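Local coordinates for protein putative transcriptional regulator (Streptomyces coelicolor A3, PDB 2RA5) that probably acts as a GntR-family DNA-binding transcription factor whose UTRA domain, here holding meso-tartaric acid, would sense a small-molecule effector, at residues A[138-143]-A[148-153]; A[110-115]-A[161-166]. All blocks are in the same frame, centred on the assembly; numbering follows the deposited sequence. Where two conformers were deposited one is given.

From the N terminus, the chain first enters the large antiparallel sheet of the UTRA domain through strand 106-116, which carries 110-115 and stands at the sheet's outer edge within this chain. It then runs through helix 119-125 into strand 132-142, turns back as strand 145-154, and reaches 161-166 at the start of helix 165-168. Contact 1 closes a short loop, the turn of the hairpin; contact 2 closes a longer one that encloses the whole of contact 1. Together they join the edge strand, the adjoining hairpin and the start of the following helix. The two contacts meet where Tyr-149 CE1 packs on Leu-110 CD1 at 3.5 Å, and Arg-138 NE lies 4.1 Å from Leu-166 CD2.

Contact 1: A[138-143]-A[148-153]; sequences RLRLTH and AYLCNY. With SRT (S,R meso-tartaric acid), chain B.
Arg-138 and Leu-150 face each other as an antiparallel hydrogen-bonded pair, each satisfying the other's backbone: Arg-138 N gives to Leu-150 O at 2.8 Å, and Leu-150 N returns a nearly straight bond to Arg-138 O, also 2.8 Å. Two residues on, Arg-140 N reaches Ala-148 O at 3.0 Å, while the bond from Ala-148 N to Arg-140 O is weak at 3.4 Å. This ladder belongs to the beta hairpin of strands 132-142 and 145-154, part of the UTRA sheet, and the face carrying Arg-138, Arg-140, Ala-148 and Leu-150 forms a wall of the ligand pocket. There Arg-138, its chain bent at chi2 (119°) and chi3, turns its guanidinium toward the meso-tartaric acid. Arg-138 NH1 is modelled against the ligand hydroxyl O2, too close to be taken literally, and Arg-138 NH2 makes a weak hydrogen bond to O1 of the ligand carboxylate at 3.3 Å. Leu-150 CD1 lies 3.8 Å above one face of the Arg-138 guanidinium, offset toward its rim, and also meets Arg-140 CG. Arg-140 NH2 approaches ligand O3 to 2.8 Å, and Leu-171 N and Arg-215 NH1 bind the same molecule. On the face of Leu-139 and Tyr-149, Leu-139 CD1 meets the edge of the tyrosine ring, 3.9 Å from Tyr-149 CD1, the side chains crossing at about a right angle; the phenol OH is satisfied by Glu-137.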
ATOM      1  N   ARG A 138     -11.999 -12.611 -10.327  1.00 54.37           N
ATOM      2  CA  ARG A 138     -10.969 -12.812 -11.348  1.00 52.92           C
ATOM      3  C   ARG A 138      -9.642 -13.269 -10.747  1.00 56.30           C
ATOM      4  O   ARG A 138      -9.240 -12.825  -9.670  1.00 46.11           O
ATOM      5  CB  ARG A 138     -10.673 -11.543 -12.153  1.00 50.10           C
ATOM      6  CG  ARG A 138     -11.799 -10.965 -12.956  1.00 43.79           C
ATOM      7  CD  ARG A 138     -12.075  -9.556 -12.442  1.00 47.65           C
ATOM      8  NE  ARG A 138     -11.465  -8.496 -13.235  1.00 65.39           N
ATOM      9  CZ  ARG A 138     -11.255  -7.265 -12.783  1.00 65.65           C
ATOM     10  NH1 ARG A 138     -10.695  -6.345 -13.561  1.00 83.70           N
ATOM     11  NH2 ARG A 138     -11.592  -6.961 -11.537  1.00 51.88           N
ATOM     12  N   LEU A 139      -8.960 -14.151 -11.467  1.00 52.22           N
ATOM     13  CA  LEU A 139      -7.561 -14.441 -11.191  1.00 59.95           C
ATOM     14  C   LEU A 139      -6.711 -13.700 -12.234  1.00 65.40           C
ATOM     15  O   LEU A 139      -7.001 -13.745 -13.431  1.00 52.43           O
ATOM     16  CB  LEU A 139      -7.317 -15.946 -11.237  1.00 65.20           C
ATOM     17  CG  LEU A 139      -5.956 -16.503 -10.816  1.00 66.43           C
ATOM     18  CD1 LEU A 139      -5.719 -16.364  -9.321  1.00 68.05           C
ATOM     19  CD2 LEU A 139      -5.852 -17.965 -11.228  1.00 59.77           C
ATOM     20  N   ARG A 140      -5.706 -12.964 -11.768  1.00 52.79           N
ATOM     21  CA  ARG A 140      -4.754 -12.310 -12.663  1.00 65.76           C
ATOM     22  C   ARG A 140      -3.463 -13.094 -12.666  1.00 51.76           C
ATOM     23  O   ARG A 140      -2.899 -13.390 -11.609  1.00 54.36           O
ATOM     24  CB  ARG A 140      -4.462 -10.887 -12.205  1.00 59.80           C
ATOM     25  CG  ARG A 140      -5.593  -9.945 -12.460  1.00 64.79           C
ATOM     26  CD  ARG A 140      -5.456  -9.223 -13.791  1.00 51.83           C
ATOM     27  NE  ARG A 140      -5.909  -7.843 -13.615  1.00 74.46           N
ATOM     28  CZ  ARG A 140      -6.912  -7.280 -14.278  1.00 82.58           C
ATOM     29  NH1 ARG A 140      -7.564  -7.961 -15.216  1.00 86.36           N
ATOM     30  NH2 ARG A 140      -7.248  -6.021 -14.014  1.00 73.35           N
ATOM     31  N   LEU A 141      -2.986 -13.450 -13.847  1.00 55.93           N
ATOM     32  CA  LEU A 141      -1.701 -14.143 -13.904  1.00 82.64           C
ATOM     33  C   LEU A 141      -0.651 -13.396 -14.716  1.00 66.45           C
ATOM     34  O   LEU A 141      -0.967 -12.693 -15.684  1.00 67.09           O
ATOM     35  CB  LEU A 141      -1.851 -15.581 -14.415  1.00 74.33           C
ATOM     36  CG  LEU A 141      -3.011 -16.397 -13.836  1.00 80.69           C
ATOM     37  CD1 LEU A 141      -4.285 -16.079 -14.609  1.00 68.91           C
ATOM     38  CD2 LEU A 141      -2.720 -17.897 -13.869  1.00 69.56           C
ATOM     39  N   THR A 142       0.598 -13.552 -14.292  1.00 70.08           N
ATOM     40  CA  THR A 142       1.748 -13.052 -15.035  1.00 94.37           C
ATOM     41  C   THR A 142       2.668 -14.204 -15.389  1.00 88.95           C
ATOM     42  O   THR A 142       3.145 -14.921 -14.497  1.00 76.68           O
ATOM     43  CB  THR A 142       2.556 -12.039 -14.217  1.00 85.66           C
ATOM     44  OG1 THR A 142       2.804 -12.568 -12.900  1.00 82.59           O
ATOM     45  CG2 THR A 142       1.800 -10.714 -14.138  1.00 66.34           C
ATOM     46  N   HIS A 143       2.916 -14.373 -16.688  1.00 90.98           N
ATOM     47  CA  HIS A 143       3.747 -15.464 -17.185  1.00 98.30           C
ATOM     48  C   HIS A 143       3.138 -16.799 -16.777  1.00 99.03           C
ATOM     49  O   HIS A 143       3.850 -17.738 -16.418  1.00 94.73           O
ATOM     50  CB  HIS A 143       5.186 -15.337 -16.669  1.00 98.02           C
ATOM     51  CG  HIS A 143       5.845 -14.034 -17.028  1.00125.81           C
ATOM     52  ND1 HIS A 143       6.262 -13.746 -18.310  1.00115.75           N
ATOM     53  CD2 HIS A 143       6.152 -12.956 -16.273  1.00120.19           C
ATOM     54  CE1 HIS A 143       6.801 -12.532 -18.328  1.00137.48           C
ATOM     55  NE2 HIS A 143       6.746 -12.036 -17.107  1.00134.04           N
ATOM     56  N   ALA A 148      -2.683 -12.349  -8.420  1.00 65.58           N
ATOM     57  CA  ALA A 148      -3.676 -11.706  -7.580  1.00 68.78           C
ATOM     58  C   ALA A 148      -5.043 -12.351  -7.742  1.00 61.64           C
ATOM     59  O   ALA A 148      -5.377 -12.868  -8.816  1.00 55.70           O
ATOM     60  CB  ALA A 148      -3.751 -10.232  -7.909  1.00 47.58           C
ATOM     61  N   TYR A 149      -5.817 -12.314  -6.660  1.00 57.08           N
ATOM     62  CA  TYR A 149      -7.221 -12.736  -6.661  1.00 66.48           C
ATOM     63  C   TYR A 149      -8.172 -11.544  -6.428  1.00 47.83           C
ATOM     64  O   TYR A 149      -8.163 -10.931  -5.362  1.00 42.10           O
ATOM     65  CB  TYR A 149      -7.466 -13.824  -5.612  1.00 58.51           C
ATOM     66  CG  TYR A 149      -8.699 -14.604  -5.932  1.00 73.90           C
ATOM     67  CD1 TYR A 149      -8.769 -15.353  -7.093  1.00 87.51           C
ATOM     68  CD2 TYR A 149      -9.811 -14.565  -5.102  1.00 78.86           C
ATOM     69  CE1 TYR A 149      -9.899 -16.061  -7.415  1.00 95.47           C
ATOM     70  CE2 TYR A 149     -10.954 -15.272  -5.417  1.00 80.50           C
ATOM     71  CZ  TYR A 149     -10.989 -16.021  -6.579  1.00 89.83           C
ATOM     72  OH  TYR A 149     -12.104 -16.742  -6.934  1.00 85.35           O
ATOM     73  N   LEU A 150      -8.976 -11.214  -7.436  1.00 44.26           N
ATOM     74  CA  LEU A 150      -9.798 -10.006  -7.416  1.00 49.09           C
ATOM     75  C   LEU A 150     -11.305 -10.269  -7.289  1.00 58.14           C
ATOM     76  O   LEU A 150     -11.925 -10.725  -8.244  1.00 48.27           O
ATOM     77  CB  LEU A 150      -9.559  -9.196  -8.696  1.00 47.00           C
ATOM     78  CG  LEU A 150      -8.127  -8.918  -9.171  1.00 53.19           C
ATOM     79  CD1 LEU A 150      -8.126  -7.966 -10.356  1.00 36.57           C
ATOM     80  CD2 LEU A 150      -7.262  -8.389  -8.029  1.00 47.65           C
ATOM     81  N   CYS A 151     -11.891  -9.968  -6.127  1.00 56.82           N
ATOM     82  CA  CYS A 151     -13.355 -10.008  -5.962  1.00 68.84           C
ATOM     83  C   CYS A 151     -13.960  -8.609  -6.047  1.00 56.82           C
ATOM     84  O   CYS A 151     -13.588  -7.724  -5.279  1.00 44.40           O
ATOM     85  CB  CYS A 151     -13.767 -10.639  -4.620  1.00 67.21           C
ATOM     86  SG  CYS A 151     -12.942 -12.181  -4.182  1.00 71.87           S
ATOM     87  N   ASN A 152     -14.903  -8.411  -6.962  1.00 51.17           N
ATOM     88  CA  ASN A 152     -15.608  -7.128  -7.041  1.00 46.15           C
ATOM     89  C   ASN A 152     -17.133  -7.191  -6.935  1.00 52.77           C
ATOM     90  O   ASN A 152     -17.769  -8.166  -7.338  1.00 43.75           O
ATOM     91  CB  ASN A 152     -15.185  -6.324  -8.288  1.00 53.08           C
ATOM     92  CG  ASN A 152     -13.680  -6.070  -8.335  1.00 60.12           C
ATOM     93  OD1 ASN A 152     -13.192  -5.020  -7.916  1.00 60.07           O
ATOM     94  ND2 ASN A 152     -12.941  -7.044  -8.812  1.00 39.71           N
ATOM     95  N   TYR A 153     -17.712  -6.132  -6.381  1.00 46.12           N
ATOM     96  CA  TYR A 153     -19.155  -6.036  -6.243  1.00 43.33           C
ATOM     97  C   TYR A 153     -19.640  -4.764  -6.869  1.00 45.10           C
ATOM     98  O   TYR A 153     -19.106  -3.695  -6.600  1.00 53.59           O
ATOM     99  CB  TYR A 153     -19.536  -6.055  -4.773  1.00 41.75           C
ATOM    100  CG  TYR A 153     -19.084  -7.314  -4.074  1.00 49.05           C
ATOM    101  CD1 TYR A 153     -17.825  -7.391  -3.481  1.00 57.51           C
ATOM    102  CD2 TYR A 153     -19.914  -8.428  -4.007  1.00 49.61           C
ATOM    103  CE1 TYR A 153     -17.409  -8.537  -2.836  1.00 49.68           C
ATOM    104  CE2 TYR A 153     -19.504  -9.583  -3.370  1.00 60.85           C
ATOM    105  CZ  TYR A 153     -18.248  -9.632  -2.783  1.00 55.84           C
ATOM    106  OH  TYR A 153     -17.827 -10.773  -2.142  1.00 57.79           O
TER
HETATM  107  O1  SRT B 247     -10.412  -4.009 -10.617  1.00 78.97           O
HETATM  108  O11 SRT B 247      -8.264  -3.818 -10.072  1.00 80.36           O
HETATM  109  C1  SRT B 247      -9.190  -3.931 -10.934  1.00 78.79           C
HETATM  110  C2  SRT B 247      -8.812  -4.019 -12.401  1.00 75.69           C
HETATM  111  O2  SRT B 247      -9.992  -4.074 -13.210  1.00 70.63           O
HETATM  112  C3  SRT B 247      -7.862  -2.880 -12.827  1.00 75.43           C
HETATM  113  O3  SRT B 247      -7.107  -3.208 -14.001  1.00 75.31           O
HETATM  114  C4  SRT B 247      -8.617  -1.621 -13.117  1.00 76.16           C
HETATM  115  O4  SRT B 247      -8.999  -1.366 -14.300  1.00 74.42           O
HETATM  116  O41 SRT B 247      -8.814  -0.891 -12.124  1.00 76.86           O

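Contact 2: A[110-115]-A[161-166]; sequences LVNTVV and LDTGQL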
ATOM      1  N   LEU A 110     -13.390 -16.207 -12.694  1.00 58.60           N
ATOM      2  CA  LEU A 110     -13.785 -17.393 -11.931  1.00 50.02           C
ATOM      3  C   LEU A 110     -15.228 -17.348 -11.418  1.00 72.25           C
ATOM      4  O   LEU A 110     -15.818 -18.382 -11.143  1.00 62.12           O
ATOM      5  CB  LEU A 110     -12.852 -17.601 -10.741  1.00 60.26           C
ATOM      6  CG  LEU A 110     -11.358 -17.716 -11.050  1.00 80.08           C
ATOM      7  CD1 LEU A 110     -10.653 -18.438  -9.916  1.00 70.47           C
ATOM      8  CD2 LEU A 110     -11.141 -18.457 -12.351  1.00 73.32           C
ATOM      9  N   VAL A 111     -15.782 -16.153 -11.257  1.00 61.27           N
ATOM     10  CA  VAL A 111     -17.152 -16.011 -10.799  1.00 51.01           C
ATOM     11  C   VAL A 111     -17.804 -14.785 -11.412  1.00 54.61           C
ATOM     12  O   VAL A 111     -17.268 -13.680 -11.370  1.00 55.40           O
ATOM     13  CB  VAL A 111     -17.256 -15.912  -9.268  1.00 76.42           C
ATOM     14  CG1 VAL A 111     -18.654 -15.461  -8.879  1.00 53.30           C
ATOM     15  CG2 VAL A 111     -16.902 -17.246  -8.616  1.00 53.83           C
ATOM     16  N   ASN A 112     -18.967 -14.995 -11.999  1.00 37.30           N
ATOM     17  CA  ASN A 112     -19.805 -13.890 -12.447  1.00 55.96           C
ATOM     18  C   ASN A 112     -21.279 -14.114 -12.010  1.00 52.31           C
ATOM     19  O   ASN A 112     -22.067 -14.777 -12.671  1.00 40.26           O
ATOM     20  CB  ASN A 112     -19.647 -13.729 -13.954  1.00 47.82           C
ATOM     21  CG  ASN A 112     -20.259 -12.465 -14.475  1.00 57.21           C
ATOM     22  OD1 ASN A 112     -20.997 -11.768 -13.777  1.00 69.22           O
ATOM     23  ND2 ASN A 112     -19.966 -12.160 -15.724  1.00 65.15           N
ATOM     24  N   THR A 113     -21.642 -13.571 -10.864  1.00 47.14           N
ATOM     25  CA  THR A 113     -22.930 -13.887 -10.294  1.00 42.55           C
ATOM     26  C   THR A 113     -23.689 -12.694  -9.650  1.00 54.92           C
ATOM     27  O   THR A 113     -23.231 -11.547  -9.611  1.00 41.57           O
ATOM     28  CB  THR A 113     -22.779 -15.090  -9.308  1.00 47.74           C
ATOM     29  OG1 THR A 113     -24.068 -15.576  -8.897  1.00 52.42           O
ATOM     30  CG2 THR A 113     -21.921 -14.730  -8.098  1.00 41.11           C
ATOM     31  N   VAL A 114     -24.889 -12.991  -9.185  1.00 50.80           N
ATOM     32  CA  VAL A 114     -25.729 -12.024  -8.502  1.00 48.20           C
ATOM     33  C   VAL A 114     -26.024 -12.600  -7.124  1.00 39.82           C
ATOM     34  O   VAL A 114     -26.222 -13.809  -6.966  1.00 44.57           O
ATOM     35  CB  VAL A 114     -27.028 -11.740  -9.277  1.00 45.03           C
ATOM     36  CG1 VAL A 114     -27.934 -10.942  -8.446  1.00 51.08           C
ATOM     37  CG2 VAL A 114     -26.749 -10.981 -10.570  1.00 35.78           C
ATOM     38  N   VAL A 115     -26.074 -11.726  -6.128  1.00 46.68           N
ATOM     39  CA  VAL A 115     -25.835 -12.131  -4.751  1.00 42.05           C
ATOM     40  C   VAL A 115     -26.500 -11.105  -3.822  1.00 50.19           C
ATOM     41  O   VAL A 115     -26.631  -9.940  -4.188  1.00 36.82           O
ATOM     42  CB  VAL A 115     -24.283 -12.221  -4.539  1.00 48.92           C
ATOM     43  CG1 VAL A 115     -23.849 -11.598  -3.265  1.00 46.82           C
ATOM     44  CG2 VAL A 115     -23.790 -13.662  -4.683  1.00 46.50           C
ATOM     45  N   LEU A 161     -21.960  -7.180 -17.575  1.00114.05           N
ATOM     46  CA  LEU A 161     -20.748  -7.727 -16.986  1.00109.45           C
ATOM     47  C   LEU A 161     -20.243  -8.981 -17.692  1.00103.29           C
ATOM     48  O   LEU A 161     -19.438  -9.723 -17.134  1.00103.89           O
ATOM     49  CB  LEU A 161     -20.968  -7.996 -15.488  1.00102.42           C
ATOM     50  CG  LEU A 161     -21.436  -6.797 -14.644  1.00101.87           C
ATOM     51  CD1 LEU A 161     -22.948  -6.589 -14.715  1.00 93.56           C
ATOM     52  CD2 LEU A 161     -21.006  -6.951 -13.198  1.00 86.24           C
ATOM     53  N   ASP A 162     -20.691  -9.190 -18.929  0.50106.15           N
ATOM     54  CA  ASP A 162     -20.307 -10.360 -19.724  0.50104.55           C
ATOM     55  C   ASP A 162     -18.921 -10.909 -19.390  0.50102.69           C
ATOM     56  O   ASP A 162     -17.911 -10.216 -19.550  0.50 92.05           O
ATOM     57  CB  ASP A 162     -20.389 -10.038 -21.222  0.50102.88           C
ATOM     58  CG  ASP A 162     -19.715 -11.090 -22.095  0.50 98.24           C
ATOM     59  OD1 ASP A 162     -18.871 -10.708 -22.931  0.50 96.29           O
ATOM     60  OD2 ASP A 162     -20.024 -12.295 -21.951  0.50 95.24           O
ATOM     61  N   THR A 163     -18.874 -12.152 -18.912  1.00108.75           N
ATOM     62  CA  THR A 163     -17.600 -12.831 -18.767  1.00101.63           C
ATOM     63  C   THR A 163     -17.039 -12.881 -20.173  1.00107.69           C
ATOM     64  O   THR A 163     -17.782 -13.094 -21.131  1.00116.17           O
ATOM     65  CB  THR A 163     -17.775 -14.280 -18.225  1.00 89.94           C
ATOM     66  OG1 THR A 163     -19.009 -14.830 -18.704  1.00111.82           O
ATOM     67  CG2 THR A 163     -17.803 -14.300 -16.714  1.00 80.13           C
ATOM     68  N   GLY A 164     -15.741 -12.667 -20.317  1.00 87.39           N
ATOM     69  CA  GLY A 164     -15.160 -12.623 -21.644  1.00 90.21           C
ATOM     70  C   GLY A 164     -14.667 -11.225 -21.941  1.00 87.93           C
ATOM     71  O   GLY A 164     -13.473 -11.026 -22.153  1.00 92.05           O
ATOM     72  N   GLN A 165     -15.579 -10.257 -21.950  1.00 77.68           N
ATOM     73  CA  GLN A 165     -15.172  -8.862 -21.999  1.00 66.05           C
ATOM     74  C   GLN A 165     -14.156  -8.623 -20.899  1.00 84.58           C
ATOM     75  O   GLN A 165     -13.206  -7.862 -21.062  1.00 84.18           O
ATOM     76  CB  GLN A 165     -16.363  -7.952 -21.789  1.00 81.17           C
ATOM     77  CG  GLN A 165     -17.412  -8.110 -22.836  1.00102.92           C
ATOM     78  CD  GLN A 165     -17.649  -6.821 -23.562  1.00109.65           C
ATOM     79  OE1 GLN A 165     -18.679  -6.178 -23.379  1.00107.19           O
ATOM     80  NE2 GLN A 165     -16.678  -6.413 -24.376  1.00105.68           N
ATOM     81  N   LEU A 166     -14.368  -9.309 -19.784  1.00 83.28           N
ATOM     82  CA  LEU A 166     -13.554  -9.161 -18.592  1.00 82.73           C
ATOM     83  C   LEU A 166     -12.170  -9.786 -18.726  1.00 80.17           C
ATOM     84  O   LEU A 166     -11.248  -9.440 -17.989  1.00 85.37           O
ATOM     85  CB  LEU A 166     -14.298  -9.766 -17.403  1.00 65.32           C
ATOM     86  CG  LEU A 166     -15.254  -8.769 -16.747  1.00 90.88           C
ATOM     87  CD1 LEU A 166     -16.366  -9.485 -15.990  1.00 85.78           C
ATOM     88  CD2 LEU A 166     -14.496  -7.803 -15.844  1.00 71.38           C
TER
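The carbonyl oxygen of Leu-161 accepts a hydrogen bond from Asn-112 ND2 at 2.9 Å, which bridges the edge strand and the loop leading into helix 165-168. The bond is bent, with 131° at the hydrogen, and the amide nitrogen sits well above the carbonyl plane instead of on a lone pair. With CG anti to the backbone N (chi1 -169°), the asparagine extends its amide from the strand toward the loop. Thr-163 crosses it obliquely: its methyl CG2 lies 3.2 Å from Asn-112 ND2 and 3.4 Å from Asn-112 CB, while Leu-161 CB stands more loosely, 4.1 Å from Asn-112 OD1. Replacing Asn-112 by alanine is likely to leave Leu-161 O without this donor and to strip the Thr-163 methyl of the amide nitrogen beside it. Beyond the asparagine, Thr-163 and Leu-166 both rest on Val-109 of the same strand, and Leu-161 reaches Ile-136 of the neighbouring one. Just before Asn-112 the strand carries a classic beta bulge, Leu-110 and Val-111 together facing Glu-137. Gly-164 takes the N-cap of the helix, and the whole is an edge strand of the UTRA sheet tied through one side chain to the loop that enters helix 165-168.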